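Local coordinates for protein dihydroneopterin triphosphate diphosphatase (Escherichia coli O157:H7, PDB 5U7F) that probably hydrolyses dihydroneopterin triphosphate to the monophosphate and pyrophosphate for folate biosynthesis, as a metal-dependent Nudix hydrolase that also accepts nucleoside triphosphates such as dATP, at residues L27-R30 / D34-Q37; M54-E59 / F115-A120. One frame throughout, in Å; residues are numbered along the deposited sequence.

Contact 1: residues L27-R30 / D34-Q37; sequences LQRR and DFWQ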
loop_
_atom_site.group_PDB
_atom_site.type_symbol
_atom_site.label_atom_id
_atom_site.label_comp_id
_atom_site.label_asym_id
_atom_site.label_seq_id
_atom_site.Cartn_x
_atom_site.Cartn_y
_atom_site.Cartn_z
ATOM N N LEU A 27 5.281 -2.172 -6.168
ATOM C CA LEU A 27 6.310 -2.912 -5.474
ATOM C C LEU A 27 6.001 -4.399 -5.576
ATOM O O LEU A 27 4.875 -4.806 -5.390
ATOM C CB LEU A 27 6.387 -2.472 -4.014
ATOM C CG LEU A 27 6.543 -0.982 -3.724
ATOM C CD1 LEU A 27 6.240 -0.669 -2.288
ATOM C CD2 LEU A 27 7.950 -0.590 -4.031
ATOM N N GLN A 28 7.023 -5.181 -5.882
ATOM C CA GLN A 28 6.915 -6.633 -6.108
ATOM C C GLN A 28 7.023 -7.417 -4.805
ATOM O O GLN A 28 8.040 -7.351 -4.137
ATOM C CB GLN A 28 8.012 -7.079 -7.067
ATOM C CG GLN A 28 7.873 -8.536 -7.460
ATOM C CD GLN A 28 8.951 -8.949 -8.438
ATOM O OE1 GLN A 28 10.058 -8.420 -8.412
ATOM N NE2 GLN A 28 8.632 -9.910 -9.289
ATOM N N ARG A 29 5.988 -8.161 -4.412
ATOM C CA ARG A 29 6.054 -8.845 -3.120
ATOM C C ARG A 29 7.053 -10.002 -3.085
ATOM O O ARG A 29 7.364 -10.606 -4.118
ATOM C CB ARG A 29 4.686 -9.385 -2.705
ATOM C CG ARG A 29 3.719 -8.306 -2.327
ATOM C CD ARG A 29 2.471 -8.921 -1.674
ATOM N NE ARG A 29 2.798 -9.591 -0.416
ATOM C CZ ARG A 29 3.027 -8.953 0.733
ATOM N NH1 ARG A 29 2.966 -7.624 0.789
ATOM N NH2 ARG A 29 3.321 -9.638 1.835
ATOM N N ARG A 30 7.571 -10.269 -1.887
ATOM C CA ARG A 30 8.539 -11.356 -1.696
ATOM C C ARG A 30 7.868 -12.717 -1.499
ATOM O O ARG A 30 8.406 -13.741 -1.927
ATOM C CB ARG A 30 9.431 -11.062 -0.500
ATOM C CG ARG A 30 10.540 -10.004 -0.725
ATOM C CD ARG A 30 11.611 -10.119 0.368
ATOM N NE ARG A 30 11.889 -11.543 0.498
ATOM C CZ ARG A 30 12.840 -12.205 -0.150
ATOM N NH1 ARG A 30 13.709 -11.562 -0.931
ATOM N NH2 ARG A 30 12.928 -13.525 0.009
ATOM N N ASP A 34 4.433 -12.625 -7.951
ATOM C CA ASP A 34 3.556 -12.207 -9.038
ATOM C C ASP A 34 2.661 -11.025 -8.615
ATOM O O ASP A 34 1.950 -10.460 -9.432
ATOM C CB ASP A 34 2.689 -13.377 -9.486
ATOM C CG ASP A 34 3.509 -14.504 -10.094
ATOM O OD1 ASP A 34 4.435 -14.194 -10.887
ATOM O OD2 ASP A 34 3.238 -15.684 -9.765
ATOM N N PHE A 35 2.749 -10.676 -7.338
ATOM C CA PHE A 35 1.856 -9.692 -6.678
ATOM C C PHE A 35 2.580 -8.361 -6.556
ATOM O O PHE A 35 3.398 -8.199 -5.662
ATOM C CB PHE A 35 1.445 -10.230 -5.308
ATOM C CG PHE A 35 0.299 -9.514 -4.663
ATOM C CD1 PHE A 35 -0.128 -8.260 -5.085
ATOM C CD2 PHE A 35 -0.358 -10.118 -3.606
ATOM C CE1 PHE A 35 -1.212 -7.642 -4.435
ATOM C CE2 PHE A 35 -1.395 -9.511 -2.986
ATOM C CZ PHE A 35 -1.822 -8.268 -3.396
ATOM N N TRP A 36 2.299 -7.441 -7.471
ATOM C CA TRP A 36 2.716 -6.046 -7.330
ATOM C C TRP A 36 1.640 -5.189 -6.643
ATOM O O TRP A 36 0.445 -5.354 -6.891
ATOM C CB TRP A 36 3.033 -5.441 -8.666
ATOM C CG TRP A 36 4.152 -6.140 -9.358
ATOM C CD1 TRP A 36 4.136 -7.405 -9.875
ATOM C CD2 TRP A 36 5.462 -5.613 -9.614
ATOM N NE1 TRP A 36 5.366 -7.697 -10.451
ATOM C CE2 TRP A 36 6.191 -6.612 -10.305
ATOM C CE3 TRP A 36 6.091 -4.400 -9.321
ATOM C CZ2 TRP A 36 7.520 -6.434 -10.701
ATOM C CZ3 TRP A 36 7.416 -4.219 -9.739
ATOM C CH2 TRP A 36 8.109 -5.237 -10.414
ATOM N N GLN A 37 2.087 -4.263 -5.818
ATOM C CA GLN A 37 1.173 -3.484 -4.963
ATOM C C GLN A 37 1.750 -2.155 -4.571
ATOM O O GLN A 37 2.972 -1.948 -4.647
ATOM C CB GLN A 37 0.865 -4.267 -3.700
ATOM C CG GLN A 37 2.098 -4.684 -2.954
ATOM C CD GLN A 37 1.871 -5.087 -1.517
ATOM O OE1 GLN A 37 2.834 -5.327 -0.764
ATOM N NE2 GLN A 37 0.605 -5.221 -1.127
#
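The beta hairpin of strands 23-29 and 36-42 is zipped up here at its turn end, beside the active site of the Nudix fold, through the antiparallel pairs L27 with Q37 and Q28 with W36. L27 and Q37 form the hydrogen-bonded pair: L27 N gives to Q37 O at 2.8 Å and Q37 N returns to L27 O at 2.9 Å. One step toward the turn, the non-hydrogen-bonded pair brings W36 CA to 3.2 Å from L27 O, a CA-H...O contact, and beyond it R29 N donates to F35 O. On the face of Q28 and W36, the glutamine chain lies over the indole, with CB 3.6 Å from the centroid of the six-membered ring and almost on its normal. With CG anti to the backbone N (chi1 -174°) and the chain extended, Q28 CD follows at 3.7 Å from W36 CZ2, and the amide plane is turned 23° from the indole. The amide nitrogen, Q28 NE2, reaches back to P33 O, tying the side chain to the turn. R29, which probably binds substrate, as in related enzymes, lays its CD over one face of the F35 ring; the bend at chi3 (64°) then turns the guanidinium toward D31, which pairs with NE, and Q37. F35 also packs on T133 and S135. The amide oxygen of Q37 also receives a hydrogen bond from H118 NE2. R29 NH1 donates a hydrogen bond to that oxygen, Q37 OE1, at 2.8 Å from above the amide plane, while the oxygen stays close to the guanidinium plane.

Contact 2: residues M54-E59 / F115-A120; sequences MREVKE and FTEHLA. With CO (cobalt (II) ion), chain E; CO (cobalt (II) ion), chain D; CO (cobalt (II) ion), chain F.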
loop_
_atom_site.group_PDB
_atom_site.type_symbol
_atom_site.label_atom_id
_atom_site.label_comp_id
_atom_site.label_asym_id
_atom_site.label_seq_id
_atom_site.Cartn_x
_atom_site.Cartn_y
_atom_site.Cartn_z
ATOM N N MET A 54 2.114 6.002 8.068
ATOM C CA MET A 54 3.391 6.707 8.081
ATOM C C MET A 54 4.524 5.736 8.405
ATOM O O MET A 54 5.590 5.809 7.790
ATOM C CB MET A 54 3.376 7.858 9.078
ATOM C CG MET A 54 2.789 9.135 8.498
ATOM S SD MET A 54 3.213 10.581 9.482
ATOM C CE MET A 54 2.762 10.023 11.133
ATOM N N ARG A 55 4.281 4.798 9.324
ATOM C CA ARG A 55 5.331 3.881 9.733
ATOM C C ARG A 55 5.713 2.948 8.598
ATOM O O ARG A 55 6.890 2.771 8.326
ATOM C CB ARG A 55 4.926 3.067 10.943
ATOM C CG ARG A 55 5.987 2.022 11.333
ATOM C CD ARG A 55 5.563 1.159 12.446
ATOM N NE ARG A 55 4.182 0.707 12.290
ATOM C CZ ARG A 55 3.797 -0.288 11.503
ATOM N NH1 ARG A 55 4.695 -0.985 10.802
ATOM N NH2 ARG A 55 2.509 -0.600 11.434
ATOM N N GLU A 56 4.722 2.327 7.961
ATOM C CA GLU A 56 4.966 1.411 6.860
ATOM C C GLU A 56 5.630 2.114 5.670
ATOM O O GLU A 56 6.421 1.525 4.954
ATOM C CB GLU A 56 3.656 0.770 6.428
ATOM C CG GLU A 56 3.083 -0.160 7.473
ATOM C CD GLU A 56 3.812 -1.525 7.578
ATOM O OE1 GLU A 56 4.537 -1.862 6.636
ATOM O OE2 GLU A 56 3.625 -2.255 8.592
ATOM N N VAL A 57 5.309 3.380 5.451
ATOM C CA VAL A 57 5.913 4.091 4.339
ATOM C C VAL A 57 7.408 4.276 4.633
ATOM O O VAL A 57 8.243 4.100 3.741
ATOM C CB VAL A 57 5.221 5.440 4.077
ATOM C CG1 VAL A 57 6.069 6.326 3.149
ATOM C CG2 VAL A 57 3.836 5.188 3.469
ATOM N N LYS A 58 7.731 4.593 5.890
ATOM C CA LYS A 58 9.140 4.702 6.301
ATOM C C LYS A 58 9.850 3.348 6.157
ATOM O O LYS A 58 10.887 3.271 5.520
ATOM C CB LYS A 58 9.256 5.209 7.741
ATOM C CG LYS A 58 10.436 6.157 7.971
ATOM C CD LYS A 58 10.668 6.447 9.455
ATOM C CE LYS A 58 12.000 7.169 9.669
ATOM N NZ LYS A 58 12.331 7.382 11.117
ATOM N N GLU A 59 9.263 2.291 6.734
ATOM C CA GLU A 59 9.825 0.918 6.685
ATOM C C GLU A 59 9.987 0.340 5.273
ATOM O O GLU A 59 11.021 -0.261 4.965
ATOM C CB GLU A 59 8.944 -0.063 7.500
ATOM C CG GLU A 59 8.948 0.146 9.026
ATOM C CD GLU A 59 8.023 -0.833 9.793
ATOM O OE1 GLU A 59 7.912 -0.710 11.038
ATOM O OE2 GLU A 59 7.423 -1.732 9.153
ATOM N N PHE A 115 14.003 -0.135 -0.998
ATOM C CA PHE A 115 12.912 -0.926 -0.418
ATOM C C PHE A 115 13.455 -2.026 0.485
ATOM O O PHE A 115 14.621 -2.412 0.356
ATOM C CB PHE A 115 12.044 -1.521 -1.539
ATOM C CG PHE A 115 12.836 -2.209 -2.617
ATOM C CD1 PHE A 115 13.250 -1.510 -3.740
ATOM C CD2 PHE A 115 13.178 -3.547 -2.505
ATOM C CE1 PHE A 115 13.989 -2.129 -4.736
ATOM C CE2 PHE A 115 13.929 -4.180 -3.502
ATOM C CZ PHE A 115 14.327 -3.464 -4.625
ATOM N N THR A 116 12.611 -2.523 1.388
ATOM C CA THR A 116 13.018 -3.526 2.382
ATOM C C THR A 116 12.163 -4.810 2.341
ATOM O O THR A 116 12.676 -5.922 2.475
ATOM C CB THR A 116 12.954 -2.919 3.797
ATOM O OG1 THR A 116 11.618 -2.484 4.077
ATOM C CG2 THR A 116 13.876 -1.728 3.912
ATOM N N GLU A 117 10.863 -4.650 2.130
ATOM C CA GLU A 117 9.910 -5.754 2.189
ATOM C C GLU A 117 9.688 -6.431 0.825
ATOM O O GLU A 117 9.038 -7.478 0.741
ATOM C CB GLU A 117 8.571 -5.208 2.760
ATOM C CG GLU A 117 7.476 -6.236 3.047
ATOM C CD GLU A 117 6.233 -5.608 3.716
ATOM O OE1 GLU A 117 5.148 -5.561 3.067
ATOM O OE2 GLU A 117 6.344 -5.165 4.894
ATOM N N HIS A 118 10.240 -5.849 -0.242
ATOM C CA HIS A 118 9.891 -6.257 -1.600
ATOM C C HIS A 118 11.108 -6.701 -2.428
ATOM O O HIS A 118 12.218 -6.620 -1.952
ATOM C CB HIS A 118 9.182 -5.106 -2.289
ATOM C CG HIS A 118 7.850 -4.777 -1.684
ATOM N ND1 HIS A 118 7.722 -3.994 -0.557
ATOM C CD2 HIS A 118 6.598 -5.175 -2.008
ATOM C CE1 HIS A 118 6.448 -3.890 -0.232
ATOM N NE2 HIS A 118 5.737 -4.586 -1.104
ATOM N N LEU A 119 10.876 -7.128 -3.661
ATOM C CA LEU A 119 11.941 -7.644 -4.530
ATOM C C LEU A 119 12.435 -6.602 -5.551
ATOM O O LEU A 119 13.579 -6.668 -6.041
ATOM C CB LEU A 119 11.442 -8.877 -5.264
ATOM C CG LEU A 119 11.126 -10.128 -4.438
ATOM C CD1 LEU A 119 10.403 -11.160 -5.266
ATOM C CD2 LEU A 119 12.397 -10.737 -3.872
ATOM N N ALA A 120 11.573 -5.631 -5.856
ATOM C CA ALA A 120 11.751 -4.703 -6.989
ATOM C C ALA A 120 10.692 -3.620 -6.900
ATOM O O ALA A 120 9.693 -3.820 -6.200
ATOM C CB ALA A 120 11.600 -5.396 -8.291
HETATM CO CO CO E . 5.324 -3.673 6.047
HETATM CO CO CO D . 3.900 -4.296 9.105
HETATM CO CO CO F . 3.477 -4.289 3.539
HETATM O O HOH W 1 5.502 -3.670 10.414
HETATM O O HOH W 2 7.252 -2.915 6.593
HETATM O O HOH W 3 4.265 -6.421 9.860
HETATM O O HOH W 4 5.443 -4.403 7.818
HETATM O O HOH W 5 2.380 -4.019 10.578
#
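E56 and E117 meet through metal: E56 OE1 and E117 OE2 each bind the chain E cobalt ion at 2.1 Å, joining the helix of the Nudix box to the loop that leads into strand 118-125. The two carboxylate oxygens are 4.1 Å apart, and the cation between them probably offsets their like charges. Both carboxylates bridge. The second oxygen of E56 binds the chain D cobalt, which shares water 4 with the chain E ion, whereas E117 OE1 binds the chain F cobalt. E60 shares the chain E ion with this pair, and T40 O is a ligand of the chain F ion. E117 reaches the metals with CG anti to its own N (chi1 -174°) and an extended chain; E56 instead folds at chi2 (-75°).

In the second shell, R55 NH1 gives E56 OE2 a 2.8 Å hydrogen bond from above the carboxylate plane, within a salt bridge, and a weak one to E59 OE1. E47 pairs with R55 NH2, so the arginine that steadies E56 is itself held. Farther along the helix, it and the loop also touch directly, T116 OG1 lying 2.5 Å from E59 O, a hydrogen bond so short that its exact length is doubtful. The side chain of E59 works through water: its OE2 accepts from water 1 on the chain D ion and from water 2 on the chain E ion.

From the N terminus, strand 23-29 runs into a short loop, and contact 1 closes it by pairing 27-30 with 34-37, with only three residues between its segments. Strand 36-42 then leads into helix 49-61, where contact 2 opens; its far partner, 115-120, arrives only after strands 72-82 and 97-107, closing a loop of 55 residues. The two contacts follow in series, neither nesting nor crossing. They meet in the sheet, where strand 118-125 lies against strand 23-29: Q28 O probably accepts from L119 N at 2.9 Å. The hairpin thus borders the segment carrying E117, while contact 2 ties that segment to the Nudix helix.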